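Local structure of 2-C-methyl-D-erythritol 4-phosphate cytidylyltransferase (Anaerococcus prevotii, 4KT7) at residues G111-A116 against N215-T220. The protein probably transfers the cytidylyl group of CTP to 2-C-methyl-D-erythritol 4-phosphate, giving 4-CDP-2-C-methyl-D-erythritol and diphosphate in isoprenoid biosynthesis. Numbering follows the deposited sequence.
Sequences GVRPFA and NIKITT
A single water is gripped by three groups between the two loops: it accepts from Phe115 N and donates to Asn215 OD1, 2.6 Å away, and to Ile216 O. It thus ties the turn that runs from Arg113 to Ala116, type I in shape, to the chain beside it. The one direct backbone bond lies further along, Ile218 N to Val112 O at 2.8 Å, in the plane of that carbonyl. Lys217 CA adds a CH contact to the same oxygen.

Arg113 reaches across Asn215 at about a right angle. Its chain is extended from CG to NE, which brings NH1 within 2.8 Å of Asn215 O, a weak bond at 127°, while Lys217 CB sits over one face of the guanidinium. The stronger partner is Asp110, salt-bridged to NE. An alanine in place of this arginine would probably leave the Asp110 carboxylate without this partner and open a gap beside Lys217 CB.

With CG anti to its backbone N (chi1 -172°), Asn215 extends its amide to Ala116 CB, 3.4 Å from OD1; its ND2 is held by Thr167 O and Gln166 OE1. Within the same turn, Pro114 CD meets Ile218 CG1 at 3.8 Å, and Pro114 CG lies over one face of the Phe115 ring, whose edge faces Ile216 CG1.

Both are strand-to-helix loops of the alpha/beta fold of this IspD-family enzyme, held side by side: they leave strands 105-110 and 206-210 of the mixed central sheet and lead into helices 118-127 and 221-231. Pro114 packs on helix 39-48, while Phe115 and Ile218 rest on helix 221-231, for which Thr220 is the N-cap.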
loop_
_atom_site.group_PDB
_atom_site.type_symbol
_atom_site.label_atom_id
_atom_site.label_comp_id
_atom_site.label_asym_id
_atom_site.label_seq_id
_atom_site.Cartn_x
_atom_site.Cartn_y
_atom_site.Cartn_z
ATOM N N GLY A 111 7.524 -8.387 15.074
ATOM C CA GLY A 111 8.335 -9.556 14.809
ATOM C C GLY A 111 8.262 -10.049 13.368
ATOM O O GLY A 111 9.228 -10.641 12.866
ATOM N N VAL A 112 7.138 -9.816 12.689
ATOM C CA VAL A 112 7.010 -10.274 11.303
ATOM C C VAL A 112 7.407 -9.239 10.244
ATOM O O VAL A 112 6.951 -9.326 9.098
ATOM C CB VAL A 112 5.593 -10.826 10.988
ATOM C CG1 VAL A 112 5.306 -12.075 11.826
ATOM C CG2 VAL A 112 4.532 -9.761 11.223
ATOM N N ARG A 113 8.234 -8.262 10.626
ATOM C CA ARG A 113 8.853 -7.342 9.667
ATOM C C ARG A 113 10.359 -7.570 9.686
ATOM O O ARG A 113 11.109 -6.813 10.302
ATOM C CB ARG A 113 8.521 -5.871 9.978
ATOM C CG ARG A 113 7.050 -5.463 9.756
ATOM C CD ARG A 113 6.837 -3.971 9.950
ATOM N NE ARG A 113 5.429 -3.568 9.811
ATOM C CZ ARG A 113 4.880 -3.126 8.681
ATOM N NH1 ARG A 113 5.618 -3.021 7.582
ATOM N NH2 ARG A 113 3.593 -2.791 8.647
ATOM N N PRO A 114 10.812 -8.640 9.024
ATOM C CA PRO A 114 12.197 -9.110 9.148
ATOM C C PRO A 114 13.220 -8.265 8.396
ATOM O O PRO A 114 14.424 -8.425 8.626
ATOM C CB PRO A 114 12.136 -10.511 8.520
ATOM C CG PRO A 114 11.043 -10.385 7.494
ATOM C CD PRO A 114 10.007 -9.508 8.146
ATOM N N PHE A 115 12.763 -7.390 7.503
ATOM C CA PHE A 115 13.695 -6.734 6.592
ATOM C C PHE A 115 14.087 -5.301 6.974
ATOM O O PHE A 115 14.919 -4.698 6.293
ATOM C CB PHE A 115 13.171 -6.790 5.151
ATOM C CG PHE A 115 12.880 -8.188 4.664
ATOM C CD1 PHE A 115 13.778 -9.219 4.889
ATOM C CD2 PHE A 115 11.693 -8.472 4.003
ATOM C CE1 PHE A 115 13.508 -10.512 4.438
ATOM C CE2 PHE A 115 11.411 -9.764 3.561
ATOM C CZ PHE A 115 12.326 -10.779 3.776
ATOM N N ALA A 116 13.521 -4.760 8.051
ATOM C CA ALA A 116 13.943 -3.431 8.523
ATOM C C ALA A 116 15.453 -3.449 8.763
ATOM O O ALA A 116 15.963 -4.326 9.450
ATOM C CB ALA A 116 13.182 -3.024 9.801
ATOM N N ASN A 215 10.499 -3.011 3.726
ATOM C CA ASN A 215 10.174 -3.417 5.104
ATOM C C ASN A 215 8.710 -3.881 5.237
ATOM O O ASN A 215 7.915 -3.306 5.991
ATOM C CB ASN A 215 10.473 -2.263 6.058
ATOM C CG ASN A 215 10.354 -2.645 7.523
ATOM O OD1 ASN A 215 10.458 -3.830 7.893
ATOM N ND2 ASN A 215 10.149 -1.630 8.379
ATOM N N ILE A 216 8.364 -4.944 4.519
ATOM C CA ILE A 216 6.987 -5.427 4.497
ATOM C C ILE A 216 6.666 -6.360 5.667
ATOM O O ILE A 216 7.568 -6.972 6.252
ATOM C CB ILE A 216 6.719 -6.168 3.192
ATOM C CG1 ILE A 216 7.688 -7.347 3.081
ATOM C CG2 ILE A 216 6.922 -5.222 2.016
ATOM C CD1 ILE A 216 7.348 -8.340 1.975
ATOM N N LYS A 217 5.372 -6.461 5.992
ATOM C CA LYS A 217 4.854 -7.385 7.000
ATOM C C LYS A 217 4.640 -8.770 6.370
ATOM O O LYS A 217 4.110 -8.872 5.253
ATOM C CB LYS A 217 3.515 -6.852 7.504
ATOM C CG LYS A 217 3.223 -7.077 8.970
ATOM C CD LYS A 217 1.790 -6.671 9.290
ATOM C CE LYS A 217 1.541 -6.552 10.794
ATOM N NZ LYS A 217 1.642 -7.849 11.529
ATOM N N ILE A 218 5.046 -9.833 7.070
ATOM C CA ILE A 218 4.872 -11.192 6.548
ATOM C C ILE A 218 3.793 -11.944 7.318
ATOM O O ILE A 218 4.046 -12.426 8.424
ATOM C CB ILE A 218 6.178 -12.016 6.630
ATOM C CG1 ILE A 218 7.359 -11.235 6.045
ATOM C CG2 ILE A 218 6.009 -13.366 5.939
ATOM C CD1 ILE A 218 7.161 -10.792 4.629
ATOM N N THR A 219 2.596 -12.048 6.745
ATOM C CA THR A 219 1.503 -12.772 7.401
ATOM C C THR A 219 0.823 -13.811 6.496
ATOM O O THR A 219 0.563 -14.940 6.919
ATOM C CB THR A 219 0.444 -11.810 7.991
ATOM O OG1 THR A 219 -0.025 -10.924 6.969
ATOM C CG2 THR A 219 1.035 -10.988 9.148
ATOM N N THR A 220 0.550 -13.436 5.250
ATOM C CA THR A 220 -0.191 -14.308 4.335
ATOM C C THR A 220 0.744 -15.130 3.459
ATOM O O THR A 220 1.934 -14.829 3.358
ATOM C CB THR A 220 -1.132 -13.500 3.413
ATOM O OG1 THR A 220 -0.352 -12.861 2.391
ATOM C CG2 THR A 220 -1.892 -12.438 4.217
HETATM O O HOH W 1 10.253 -6.256 6.931
#